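PDB 6WB6: transferrin from Manduca sexta, which carries iron as an insect transport protein, binding a single ferric ion per molecule together with carbonate anions. Local coordinates for residues V40-F45 and D52-D57; L7-A12 and T309-L314; V73-Y78 and N280-K285. All coordinates share one frame; numbering follows the deposited sequence.

Contact 1: V40-F45 and D52-D57; sequences VECLSF and DFVPVD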
ATOM      1  N   VAL A  40       5.635  -2.845 -13.986  1.00 16.22           N
ATOM      2  CA  VAL A  40       6.918  -3.488 -13.688  1.00 20.76           C
ATOM      3  C   VAL A  40       7.196  -4.598 -14.698  1.00 21.16           C
ATOM      4  O   VAL A  40       8.260  -4.637 -15.329  1.00 20.66           O
ATOM      5  CB  VAL A  40       6.960  -4.003 -12.237  1.00 16.58           C
ATOM      6  CG1 VAL A  40       8.246  -4.805 -11.980  1.00 24.82           C
ATOM      7  CG2 VAL A  40       6.933  -2.850 -11.298  1.00 13.26           C
ATOM      8  N   GLU A  41       6.228  -5.492 -14.898  1.00 22.57           N
ATOM      9  CA  GLU A  41       6.393  -6.499 -15.945  1.00 20.70           C
ATOM     10  C   GLU A  41       6.620  -5.869 -17.319  1.00 20.09           C
ATOM     11  O   GLU A  41       7.407  -6.393 -18.118  1.00 17.75           O
ATOM     12  CB  GLU A  41       5.183  -7.427 -16.016  1.00 21.91           C
ATOM     13  CG  GLU A  41       5.409  -8.515 -17.073  1.00 29.18           C
ATOM     14  CD  GLU A  41       4.465  -9.693 -16.972  1.00 28.61           C
ATOM     15  OE1 GLU A  41       4.980 -10.816 -16.760  1.00 23.20           O
ATOM     16  OE2 GLU A  41       3.234  -9.492 -17.103  1.00 28.53           O
ATOM     17  N   CYS A  42       5.920  -4.760 -17.622  1.00 19.08           N
ATOM     18  CA  CYS A  42       6.050  -4.137 -18.942  1.00 20.19           C
ATOM     19  C   CYS A  42       7.501  -3.839 -19.264  1.00 16.93           C
ATOM     20  O   CYS A  42       7.947  -4.046 -20.399  1.00 18.24           O
ATOM     21  CB  CYS A  42       5.232  -2.835 -19.028  1.00 20.27           C
ATOM     22  SG  CYS A  42       3.509  -3.075 -19.425  1.00 22.52           S
ATOM     23  N   LEU A  43       8.257  -3.342 -18.279  1.00 16.88           N
ATOM     24  CA  LEU A  43       9.658  -3.018 -18.532  1.00 17.01           C
ATOM     25  C   LEU A  43      10.428  -4.263 -18.963  1.00 19.44           C
ATOM     26  O   LEU A  43      11.300  -4.187 -19.837  1.00 25.10           O
ATOM     27  CB  LEU A  43      10.297  -2.373 -17.294  1.00 19.43           C
ATOM     28  CG  LEU A  43       9.634  -1.050 -16.867  1.00 29.00           C
ATOM     29  CD1 LEU A  43      10.105  -0.621 -15.482  1.00 28.52           C
ATOM     30  CD2 LEU A  43       9.836   0.081 -17.898  1.00 19.21           C
ATOM     31  N   SER A  44      10.118  -5.417 -18.355  1.00 20.84           N
ATOM     32  CA  SER A  44      10.753  -6.668 -18.758  1.00 28.05           C
ATOM     33  C   SER A  44      10.418  -6.994 -20.210  1.00 20.81           C
ATOM     34  O   SER A  44      11.305  -7.332 -21.001  1.00 19.13           O
ATOM     35  CB  SER A  44      10.310  -7.810 -17.840  1.00 24.45           C
ATOM     36  OG  SER A  44      10.998  -7.773 -16.605  1.00 36.65           O
ATOM     37  N   PHE A  45       9.137  -6.863 -20.576  1.00 26.34           N
ATOM     38  CA  PHE A  45       8.724  -7.104 -21.952  1.00 21.81           C
ATOM     39  C   PHE A  45       9.367  -6.124 -22.909  1.00 19.02           C
ATOM     40  O   PHE A  45       9.581  -6.459 -24.078  1.00 19.71           O
ATOM     41  CB  PHE A  45       7.210  -7.002 -22.096  1.00 20.09           C
ATOM     42  CG  PHE A  45       6.452  -8.120 -21.466  1.00 27.86           C
ATOM     43  CD1 PHE A  45       7.107  -9.220 -20.909  1.00 25.41           C
ATOM     44  CD2 PHE A  45       5.069  -8.089 -21.454  1.00 27.86           C
ATOM     45  CE1 PHE A  45       6.387 -10.249 -20.348  1.00 25.66           C
ATOM     46  CE2 PHE A  45       4.345  -9.105 -20.888  1.00 28.37           C
ATOM     47  CZ  PHE A  45       5.012 -10.200 -20.329  1.00 26.87           C
ATOM     48  N   ASP A  52       7.652  -2.528 -27.358  1.00 17.43           N
ATOM     49  CA  ASP A  52       8.653  -1.574 -27.797  1.00 15.85           C
ATOM     50  C   ASP A  52       8.764  -0.372 -26.878  1.00 21.44           C
ATOM     51  O   ASP A  52       9.843   0.210 -26.794  1.00 24.08           O
ATOM     52  CB  ASP A  52       8.349  -1.097 -29.224  1.00 14.99           C
ATOM     53  CG  ASP A  52       8.331  -2.259 -30.225  1.00 21.99           C
ATOM     54  OD1 ASP A  52       9.321  -3.012 -30.262  1.00 23.26           O
ATOM     55  OD2 ASP A  52       7.338  -2.416 -30.948  1.00 19.08           O
ATOM     56  N   PHE A  53       7.694  -0.012 -26.167  1.00 20.02           N
ATOM     57  CA  PHE A  53       7.753   1.123 -25.257  1.00 22.73           C
ATOM     58  C   PHE A  53       6.599   1.062 -24.274  1.00 22.05           C
ATOM     59  O   PHE A  53       5.613   0.332 -24.457  1.00 26.60           O
ATOM     60  CB  PHE A  53       7.723   2.451 -26.013  1.00 16.15           C
ATOM     61  CG  PHE A  53       6.386   2.748 -26.672  1.00 21.39           C
ATOM     62  CD1 PHE A  53       5.862   1.901 -27.639  1.00 17.70           C
ATOM     63  CD2 PHE A  53       5.672   3.904 -26.328  1.00 21.37           C
ATOM     64  CE1 PHE A  53       4.631   2.189 -28.264  1.00 24.08           C
ATOM     65  CE2 PHE A  53       4.460   4.217 -26.928  1.00 18.36           C
ATOM     66  CZ  PHE A  53       3.919   3.376 -27.888  1.00 21.97           C
ATOM     67  N   VAL A  54       6.729   1.884 -23.239  1.00 20.88           N
ATOM     68  CA  VAL A  54       5.779   1.924 -22.142  1.00 17.16           C
ATOM     69  C   VAL A  54       5.935   3.255 -21.413  1.00 15.92           C
ATOM     70  O   VAL A  54       7.049   3.785 -21.320  1.00 20.03           O
ATOM     71  CB  VAL A  54       5.998   0.728 -21.202  1.00 22.65           C
ATOM     72  CG1 VAL A  54       7.378   0.840 -20.526  1.00 19.10           C
ATOM     73  CG2 VAL A  54       4.871   0.629 -20.203  1.00 18.55           C
ATOM     74  N   PRO A  55       4.852   3.839 -20.915  1.00 17.70           N
ATOM     75  CA  PRO A  55       4.974   5.038 -20.081  1.00 20.29           C
ATOM     76  C   PRO A  55       5.586   4.719 -18.720  1.00 19.73           C
ATOM     77  O   PRO A  55       5.322   3.674 -18.126  1.00 19.37           O
ATOM     78  CB  PRO A  55       3.519   5.509 -19.945  1.00 21.15           C
ATOM     79  CG  PRO A  55       2.724   4.242 -20.111  1.00 30.03           C
ATOM     80  CD  PRO A  55       3.442   3.495 -21.171  1.00 16.71           C
ATOM     81  N   VAL A  56       6.391   5.644 -18.218  1.00 21.39           N
ATOM     82  CA  VAL A  56       7.145   5.438 -16.989  1.00 27.67           C
ATOM     83  C   VAL A  56       7.135   6.722 -16.169  1.00 25.42           C
ATOM     84  O   VAL A  56       7.283   7.820 -16.716  1.00 20.79           O
ATOM     85  CB  VAL A  56       8.603   5.022 -17.285  1.00 22.83           C
ATOM     86  CG1 VAL A  56       8.714   3.537 -17.691  1.00 28.40           C
ATOM     87  CG2 VAL A  56       9.176   5.919 -18.350  1.00 25.84           C
ATOM     88  N   ASP A  57       6.975   6.582 -14.854  1.00 23.28           N
ATOM     89  CA  ASP A  57       7.433   7.612 -13.944  1.00 18.69           C
ATOM     90  C   ASP A  57       8.947   7.483 -13.779  1.00 19.27           C
ATOM     91  O   ASP A  57       9.522   6.443 -14.105  1.00 22.47           O
ATOM     92  CB  ASP A  57       6.741   7.488 -12.586  1.00 17.84           C
ATOM     93  CG  ASP A  57       5.216   7.568 -12.672  1.00 24.37           C
ATOM     94  OD1 ASP A  57       4.657   8.319 -13.511  1.00 22.86           O
ATOM     95  OD2 ASP A  57       4.571   6.884 -11.863  1.00 20.17           O
TER
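Cys42 and Leu43 of helix 39-47 rest on Val54 and Val56 of strand 53-56. The two segments run roughly antiparallel, with axes at 146° and 8.3 Å apart. Val54 makes the central contact, and its CB points at the helix. From there the side chain forks. CG2 lies anti to the backbone N and reaches Cys42, 3.7 Å from its CB and 4.0 Å from its SG. A chi1 of 65° puts CG1 between the backbone N and the carbonyl carbon, where it meets Leu43 CD2 at 3.7 Å. The side chains of Leu43 and Val54 cross at about a right angle. The same Leu43 methyl, CD2, also touches Val56 CG1 at 3.6 Å, so one leucine branch bridges two strand residues.

Leu43 continues into a larger apolar layer. Val63 and Ala64 of helix 58-65 and Ile277 of strand 275-279 also pack on it. Helix 39-47 links strand 31-36 to strand 53-56. These strands run parallel with strand 5-10 between them, giving a beta-alpha-beta crossover in the periplasmic-binding-protein-like fold of the N-terminal transferrin lobe. Cys42 SG is tied to Cys8 of the middle strand by a disulfide. The contact itself is wholly apolar and buried. Its fit therefore depends on methyl shape, while the disulfide of Cys42 itself adds a covalent tie to strand 5-10.

Contact 2: L7-A12 and T309-L314; sequences LCVPAA and TKVLGL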
ATOM      1  N   LEU A   7       3.047  -1.267 -27.716  1.00 17.91           N
ATOM      2  CA  LEU A   7       2.868  -0.501 -26.488  1.00 24.82           C
ATOM      3  C   LEU A   7       2.441  -1.464 -25.398  1.00 19.84           C
ATOM      4  O   LEU A   7       1.400  -2.118 -25.523  1.00 19.38           O
ATOM      5  CB  LEU A   7       1.808   0.582 -26.638  1.00 26.32           C
ATOM      6  CG  LEU A   7       1.378   1.238 -25.322  1.00 19.09           C
ATOM      7  CD1 LEU A   7       2.574   1.880 -24.641  1.00 19.71           C
ATOM      8  CD2 LEU A   7       0.305   2.292 -25.581  1.00 17.50           C
ATOM      9  N   CYS A   8       3.226  -1.543 -24.333  1.00 23.77           N
ATOM     10  CA  CYS A   8       2.830  -2.409 -23.241  1.00 18.42           C
ATOM     11  C   CYS A   8       1.825  -1.671 -22.380  1.00 22.89           C
ATOM     12  O   CYS A   8       1.842  -0.445 -22.282  1.00 24.33           O
ATOM     13  CB  CYS A   8       4.037  -2.867 -22.433  1.00 19.06           C
ATOM     14  SG  CYS A   8       3.625  -4.090 -21.228  1.00 27.01           S
ATOM     15  N   VAL A   9       0.911  -2.431 -21.798  1.00 22.09           N
ATOM     16  CA  VAL A   9      -0.255  -1.858 -21.139  1.00 22.09           C
ATOM     17  C   VAL A   9      -0.657  -2.844 -20.048  1.00 26.02           C
ATOM     18  O   VAL A   9      -0.782  -4.049 -20.315  1.00 21.85           O
ATOM     19  CB  VAL A   9      -1.385  -1.598 -22.151  1.00 29.47           C
ATOM     20  CG1 VAL A   9      -1.758  -2.874 -22.879  1.00 27.46           C
ATOM     21  CG2 VAL A   9      -2.589  -1.036 -21.476  1.00 28.24           C
ATOM     22  N   PRO A  10      -0.827  -2.406 -18.806  1.00 30.52           N
ATOM     23  CA  PRO A  10      -1.422  -3.292 -17.801  1.00 33.63           C
ATOM     24  C   PRO A  10      -2.668  -3.968 -18.352  1.00 30.53           C
ATOM     25  O   PRO A  10      -3.518  -3.327 -18.976  1.00 28.38           O
ATOM     26  CB  PRO A  10      -1.735  -2.345 -16.642  1.00 22.32           C
ATOM     27  CG  PRO A  10      -0.622  -1.335 -16.739  1.00 34.78           C
ATOM     28  CD  PRO A  10      -0.380  -1.136 -18.221  1.00 22.82           C
ATOM     29  N   ALA A  11      -2.746  -5.287 -18.126  1.00 29.98           N
ATOM     30  CA  ALA A  11      -3.838  -6.110 -18.630  1.00 31.20           C
ATOM     31  C   ALA A  11      -5.204  -5.490 -18.361  1.00 30.63           C
ATOM     32  O   ALA A  11      -6.095  -5.531 -19.217  1.00 36.92           O
ATOM     33  CB  ALA A  11      -3.749  -7.503 -17.999  1.00 35.53           C
ATOM     34  N   ALA A  12      -5.393  -4.909 -17.182  1.00 23.70           N
ATOM     35  CA  ALA A  12      -6.682  -4.323 -16.844  1.00 30.74           C
ATOM     36  C   ALA A  12      -7.124  -3.255 -17.844  1.00 29.85           C
ATOM     37  O   ALA A  12      -8.321  -2.964 -17.936  1.00 27.01           O
ATOM     38  CB  ALA A  12      -6.611  -3.734 -15.429  1.00 30.48           C
ATOM     39  N   THR A 309      -4.763   8.528 -19.592  1.00 24.05           N
ATOM     40  CA  THR A 309      -4.008   8.334 -18.359  1.00 28.79           C
ATOM     41  C   THR A 309      -3.626   6.879 -18.119  1.00 27.92           C
ATOM     42  O   THR A 309      -2.481   6.595 -17.769  1.00 32.89           O
ATOM     43  CB  THR A 309      -4.815   8.850 -17.163  1.00 28.94           C
ATOM     44  OG1 THR A 309      -6.069   8.164 -17.095  1.00 34.12           O
ATOM     45  CG2 THR A 309      -5.100  10.338 -17.305  1.00 27.11           C
ATOM     46  N   LYS A 310      -4.551   5.951 -18.318  1.00 30.65           N
ATOM     47  CA  LYS A 310      -4.307   4.560 -17.963  1.00 34.45           C
ATOM     48  C   LYS A 310      -3.383   3.856 -18.953  1.00 32.18           C
ATOM     49  O   LYS A 310      -2.671   2.914 -18.583  1.00 25.25           O
ATOM     50  CB  LYS A 310      -5.645   3.825 -17.877  1.00 33.91           C
ATOM     51  CG  LYS A 310      -6.326   3.906 -16.515  1.00 53.01           C
ATOM     52  CD  LYS A 310      -6.832   5.294 -16.188  1.00 54.57           C
ATOM     53  CE  LYS A 310      -6.798   5.562 -14.683  1.00 57.81           C
ATOM     54  NZ  LYS A 310      -7.331   6.917 -14.345  1.00 48.33           N
ATOM     55  N   VAL A 311      -3.379   4.282 -20.209  1.00 30.62           N
ATOM     56  CA  VAL A 311      -2.597   3.637 -21.250  1.00 24.08           C
ATOM     57  C   VAL A 311      -1.388   4.477 -21.622  1.00 21.86           C
ATOM     58  O   VAL A 311      -0.259   4.002 -21.564  1.00 21.46           O
ATOM     59  CB  VAL A 311      -3.471   3.327 -22.490  1.00 17.09           C
ATOM     60  CG1 VAL A 311      -2.647   2.681 -23.548  1.00 19.23           C
ATOM     61  CG2 VAL A 311      -4.618   2.434 -22.107  1.00 28.01           C
ATOM     62  N   LEU A 312      -1.600   5.738 -21.987  1.00 22.24           N
ATOM     63  CA  LEU A 312      -0.478   6.559 -22.427  1.00 17.04           C
ATOM     64  C   LEU A 312       0.304   7.166 -21.275  1.00 18.91           C
ATOM     65  O   LEU A 312       1.435   7.606 -21.491  1.00 26.75           O
ATOM     66  CB  LEU A 312      -0.944   7.675 -23.361  1.00 20.99           C
ATOM     67  CG  LEU A 312      -1.120   7.320 -24.841  1.00 26.87           C
ATOM     68  CD1 LEU A 312      -1.173   8.612 -25.662  1.00 20.41           C
ATOM     69  CD2 LEU A 312      -0.027   6.441 -25.383  1.00 29.07           C
ATOM     70  N   GLY A 313      -0.230   7.141 -20.057  1.00 29.02           N
ATOM     71  CA  GLY A 313       0.479   7.738 -18.944  1.00 21.20           C
ATOM     72  C   GLY A 313       0.562   9.243 -19.037  1.00 28.88           C
ATOM     73  O   GLY A 313       1.571   9.820 -18.634  1.00 25.43           O
ATOM     74  N   LEU A 314      -0.456   9.890 -19.624  1.00 28.69           N
ATOM     75  CA  LEU A 314      -0.597  11.336 -19.576  1.00 24.65           C
ATOM     76  C   LEU A 314      -1.480  11.692 -18.386  1.00 27.64           C
ATOM     77  O   LEU A 314      -1.972  10.817 -17.677  1.00 28.15           O
ATOM     78  CB  LEU A 314      -1.225  11.879 -20.851  1.00 31.17           C
ATOM     79  CG  LEU A 314      -0.576  11.450 -22.152  1.00 28.35           C
ATOM     80  CD1 LEU A 314      -1.584  11.568 -23.261  1.00 25.88           C
ATOM     81  CD2 LEU A 314       0.648  12.288 -22.417  1.00 29.26           C
TER
HETATM   82  O   HOH W   1       0.724   1.541 -20.625  1.00 25.83           O
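Val9 of strand 5-10 and Val311 of helix 306-311 bring the two backbones closest, with their CA atoms 6.0 Å apart. Leu7 and Val9 both point their CB atoms at segment 309-314, while Cys8 between them points away. Val311 answers with both of its methyls. Its CG1 lies anti to the backbone N (chi1 179°) and touches Leu7 CD2 at 3.6 Å. Its CG2 meets Val9 CG2 more loosely, at 4.1 Å. Leu312 starts out pointing away from the strand, but its tip bends back. There its CD2 comes to 4.2 Å from Leu7 CD2, and the two leucines lie at about a right angle. Leu7 CD2 thus serves two partners.

The segments are almost 300 residues apart in sequence. In the transferrin lobe the chain leaves the first subdomain, builds the second and then returns. This contact joins the opening strand to a helix of the returning part. Helix 14-21 covers the same apolar cluster: Met20 touches Leu7 and Leu312, Cys17 touches Val311, and Met14 touches Val9.

Polar backbone atoms at this buried site are joined through water. One water molecule donates to Cys8 O and to Val311 O, at 2.8 Å each, and so ties the two segments where no direct hydrogen bond does. Gly313 is the first residue to leave helical backbone angles, with a positive phi of 69°, and its N makes a weak hydrogen bond back to Thr309 O. Lys310 NZ makes a second weak bond, to Thr309 OG1.

Contact 3: V73-Y78 and N280-K285; sequences VVFQEY and NDVLAK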
ATOM      1  N   VAL A  73      15.893   3.317 -23.329  1.00 22.59           N
ATOM      2  CA  VAL A  73      16.141   4.704 -23.697  1.00 22.85           C
ATOM      3  C   VAL A  73      14.888   5.492 -23.372  1.00 24.43           C
ATOM      4  O   VAL A  73      13.790   5.117 -23.790  1.00 23.24           O
ATOM      5  CB  VAL A  73      16.498   4.852 -25.190  1.00 34.22           C
ATOM      6  CG1 VAL A  73      15.362   4.319 -26.075  1.00 30.33           C
ATOM      7  CG2 VAL A  73      16.777   6.301 -25.519  1.00 35.05           C
ATOM      8  N   VAL A  74      15.035   6.550 -22.586  1.00 23.40           N
ATOM      9  CA  VAL A  74      13.947   7.503 -22.402  1.00 26.34           C
ATOM     10  C   VAL A  74      13.944   8.421 -23.614  1.00 21.52           C
ATOM     11  O   VAL A  74      14.805   9.288 -23.738  1.00 24.91           O
ATOM     12  CB  VAL A  74      14.093   8.295 -21.101  1.00 29.99           C
ATOM     13  CG1 VAL A  74      13.021   9.385 -21.033  1.00 21.41           C
ATOM     14  CG2 VAL A  74      13.986   7.331 -19.903  1.00 20.63           C
ATOM     15  N   PHE A  75      12.966   8.233 -24.510  1.00 24.60           N
ATOM     16  CA  PHE A  75      12.907   8.983 -25.758  1.00 27.54           C
ATOM     17  C   PHE A  75      11.776   9.997 -25.784  1.00 22.91           C
ATOM     18  O   PHE A  75      11.593  10.667 -26.799  1.00 28.21           O
ATOM     19  CB  PHE A  75      12.769   8.022 -26.955  1.00 29.32           C
ATOM     20  CG  PHE A  75      11.476   7.260 -26.967  1.00 23.73           C
ATOM     21  CD1 PHE A  75      10.360   7.775 -27.590  1.00 25.34           C
ATOM     22  CD2 PHE A  75      11.380   6.023 -26.342  1.00 24.53           C
ATOM     23  CE1 PHE A  75       9.181   7.085 -27.603  1.00 19.15           C
ATOM     24  CE2 PHE A  75      10.188   5.328 -26.341  1.00 23.32           C
ATOM     25  CZ  PHE A  75       9.090   5.864 -26.982  1.00 31.88           C
ATOM     26  N   GLN A  76      11.003  10.113 -24.710  1.00 21.27           N
ATOM     27  CA  GLN A  76       9.864  11.021 -24.692  1.00 31.10           C
ATOM     28  C   GLN A  76       9.616  11.538 -23.285  1.00 27.92           C
ATOM     29  O   GLN A  76       9.565  10.749 -22.333  1.00 25.74           O
ATOM     30  CB  GLN A  76       8.606  10.318 -25.207  1.00 32.12           C
ATOM     31  CG  GLN A  76       7.533  11.269 -25.666  1.00 36.39           C
ATOM     32  CD  GLN A  76       7.650  11.527 -27.128  1.00 39.80           C
ATOM     33  OE1 GLN A  76       6.779  11.140 -27.907  1.00 43.13           O
ATOM     34  NE2 GLN A  76       8.749  12.154 -27.527  1.00 43.85           N
ATOM     35  N   GLU A  77       9.441  12.852 -23.164  1.00 22.95           N
ATOM     36  CA  GLU A  77       9.077  13.489 -21.902  1.00 26.76           C
ATOM     37  C   GLU A  77       7.657  14.026 -21.986  1.00 18.50           C
ATOM     38  O   GLU A  77       7.273  14.652 -22.982  1.00 26.48           O
ATOM     39  CB  GLU A  77      10.029  14.637 -21.550  1.00 23.32           C
ATOM     40  CG  GLU A  77      11.384  14.197 -21.070  1.00 27.58           C
ATOM     41  CD  GLU A  77      12.328  15.360 -20.888  1.00 31.21           C
ATOM     42  OE1 GLU A  77      13.520  15.199 -21.182  1.00 25.79           O
ATOM     43  OE2 GLU A  77      11.874  16.445 -20.474  1.00 27.94           O
ATOM     44  N   TYR A  78       6.886  13.769 -20.946  1.00 15.46           N
ATOM     45  CA  TYR A  78       5.589  14.401 -20.740  1.00 23.52           C
ATOM     46  C   TYR A  78       5.764  15.643 -19.868  1.00 24.61           C
ATOM     47  O   TYR A  78       6.221  15.548 -18.721  1.00 20.23           O
ATOM     48  CB  TYR A  78       4.626  13.425 -20.069  1.00 27.57           C
ATOM     49  CG  TYR A  78       4.214  12.231 -20.906  1.00 23.74           C
ATOM     50  CD1 TYR A  78       4.441  12.202 -22.282  1.00 27.60           C
ATOM     51  CD2 TYR A  78       3.597  11.134 -20.317  1.00 19.56           C
ATOM     52  CE1 TYR A  78       4.055  11.116 -23.046  1.00 26.90           C
ATOM     53  CE2 TYR A  78       3.199  10.041 -21.074  1.00 21.35           C
ATOM     54  CZ  TYR A  78       3.438  10.034 -22.433  1.00 24.53           C
ATOM     55  OH  TYR A  78       3.051   8.958 -23.203  1.00 31.63           O
ATOM     56  N   ASN A 280      16.418   0.017 -27.037  1.00 22.34           N
ATOM     57  CA  ASN A 280      17.311   0.823 -27.855  1.00 28.24           C
ATOM     58  C   ASN A 280      16.986   0.688 -29.339  1.00 33.15           C
ATOM     59  O   ASN A 280      17.239   1.619 -30.113  1.00 28.00           O
ATOM     60  CB  ASN A 280      18.757   0.419 -27.564  1.00 25.56           C
ATOM     61  CG  ASN A 280      19.754   1.314 -28.223  1.00 31.35           C
ATOM     62  OD1 ASN A 280      19.816   2.510 -27.936  1.00 43.89           O
ATOM     63  ND2 ASN A 280      20.572   0.741 -29.104  1.00 36.01           N
ATOM     64  N   ASP A 281      16.404  -0.441 -29.756  1.00 28.35           N
ATOM     65  CA  ASP A 281      16.050  -0.584 -31.168  1.00 26.07           C
ATOM     66  C   ASP A 281      14.881   0.307 -31.578  1.00 31.84           C
ATOM     67  O   ASP A 281      14.489   0.277 -32.748  1.00 35.05           O
ATOM     68  CB  ASP A 281      15.684  -2.022 -31.507  1.00 21.66           C
ATOM     69  CG  ASP A 281      16.717  -3.041 -31.036  1.00 34.13           C
ATOM     70  OD1 ASP A 281      17.921  -2.726 -30.988  1.00 38.38           O
ATOM     71  OD2 ASP A 281      16.301  -4.180 -30.719  1.00 33.60           O
ATOM     72  N   VAL A 282      14.277   1.049 -30.647  1.00 30.76           N
ATOM     73  CA  VAL A 282      13.258   2.023 -31.030  1.00 32.63           C
ATOM     74  C   VAL A 282      13.905   3.230 -31.681  1.00 37.08           C
ATOM     75  O   VAL A 282      13.275   3.920 -32.487  1.00 39.29           O
ATOM     76  CB  VAL A 282      12.409   2.447 -29.817  1.00 31.02           C
ATOM     77  CG1 VAL A 282      11.577   3.656 -30.145  1.00 46.03           C
ATOM     78  CG2 VAL A 282      11.495   1.313 -29.382  1.00 36.92           C
ATOM     79  N   LEU A 283      15.149   3.533 -31.322  1.00 42.55           N
ATOM     80  CA  LEU A 283      15.854   4.607 -31.997  1.00 44.39           C
ATOM     81  C   LEU A 283      15.933   4.296 -33.488  1.00 42.43           C
ATOM     82  O   LEU A 283      15.745   3.157 -33.922  1.00 56.43           O
ATOM     83  CB  LEU A 283      17.248   4.788 -31.402  1.00 40.43           C
ATOM     84  CG  LEU A 283      17.323   5.728 -30.199  1.00 41.63           C
ATOM     85  CD1 LEU A 283      16.253   5.397 -29.194  1.00 40.23           C
ATOM     86  CD2 LEU A 283      18.691   5.651 -29.571  1.00 49.35           C
ATOM     87  N   ALA A 284      16.181   5.330 -34.274  1.00 43.11           N
ATOM     88  CA  ALA A 284      16.145   5.225 -35.729  1.00 56.90           C
ATOM     89  C   ALA A 284      14.700   5.120 -36.199  1.00 56.56           C
ATOM     90  O   ALA A 284      14.290   5.843 -37.115  1.00 52.48           O
ATOM     91  CB  ALA A 284      16.976   4.035 -36.222  1.00 49.38           C
ATOM     92  N   LYS A 285      13.914   4.234 -35.577  1.00 46.72           N
ATOM     93  CA  LYS A 285      12.477   4.188 -35.807  1.00 49.00           C
ATOM     94  C   LYS A 285      11.736   5.190 -34.917  1.00 42.89           C
ATOM     95  O   LYS A 285      10.595   4.951 -34.517  1.00 39.66           O
ATOM     96  CB  LYS A 285      11.959   2.767 -35.563  1.00 48.20           C
TER
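Val73 meets Leu283 where a central strand of the N-lobe's antiparallel sheet faces the turn that follows its neighbour strand. Strand 72-79 pairs with strand 275-279, and the chain then enters loop 280-285 on its way to helix 286-300. This belongs to the periplasmic-binding-protein-like fold of the lobe. Leu283 CD1 lies against the branched end of Val73. It is 3.4 Å from Val73 CG1, tighter than a usual carbon contact, and 3.8 Å from Val73 CG2. Leu283 CB does not itself aim at the strand. CG is anti to the carbonyl carbon (chi1 -88°), and this brings CD1 up against Val73. Val73 CG1 also comes within 4.4 Å of Asn280 CA.

Phe75, two residues on, makes the second contact. Val282 CG1 sits over one face of its ring, with Phe75 CE2 the nearest ring atom at 4.4 Å, so this pairing is loose.

The next shell surrounds these groups. A short 3-10 turn shapes the loop, with Leu283 N bonded to Asn280 O at 3.1 Å. Leu286 and Leu289 of helix 286-300 pack on Phe75, and Pro326 of strand 320-327 touches Val73. The strand is irregular at Phe75, where psi falls to 1°. Asp281 OD2 forms a salt bridge with Arg49 NE. The carbonyl oxygen Phe75 O accepts a hydrogen bond from Arg290 NH2 of the following helix.

How the contacts relate
The three contacts lie in one subdomain of the N-lobe. The centres of contacts 1 and 2 are about 10 Å apart, those of 1 and 3 about 12 Å, and those of 2 and 3 about 17 Å. Contacts 1 and 2 share the disulfide Cys42 SG to Cys8 SG, 2.1 Å, and Phe53 O lies 3.0 Å from Cys8 N. Phe53 CB also packs on Phe75 CZ of contact 3 at 3.8 Å. Contacts 2 and 3 meet through Tyr78 OH, 2.7 Å from Leu312 O. Asp57, predicted as an iron ligand, ends contact 1, but it forms a salt bridge with Arg376. The iron is bound by Tyr90 and Tyr204, which lie in none of these segments.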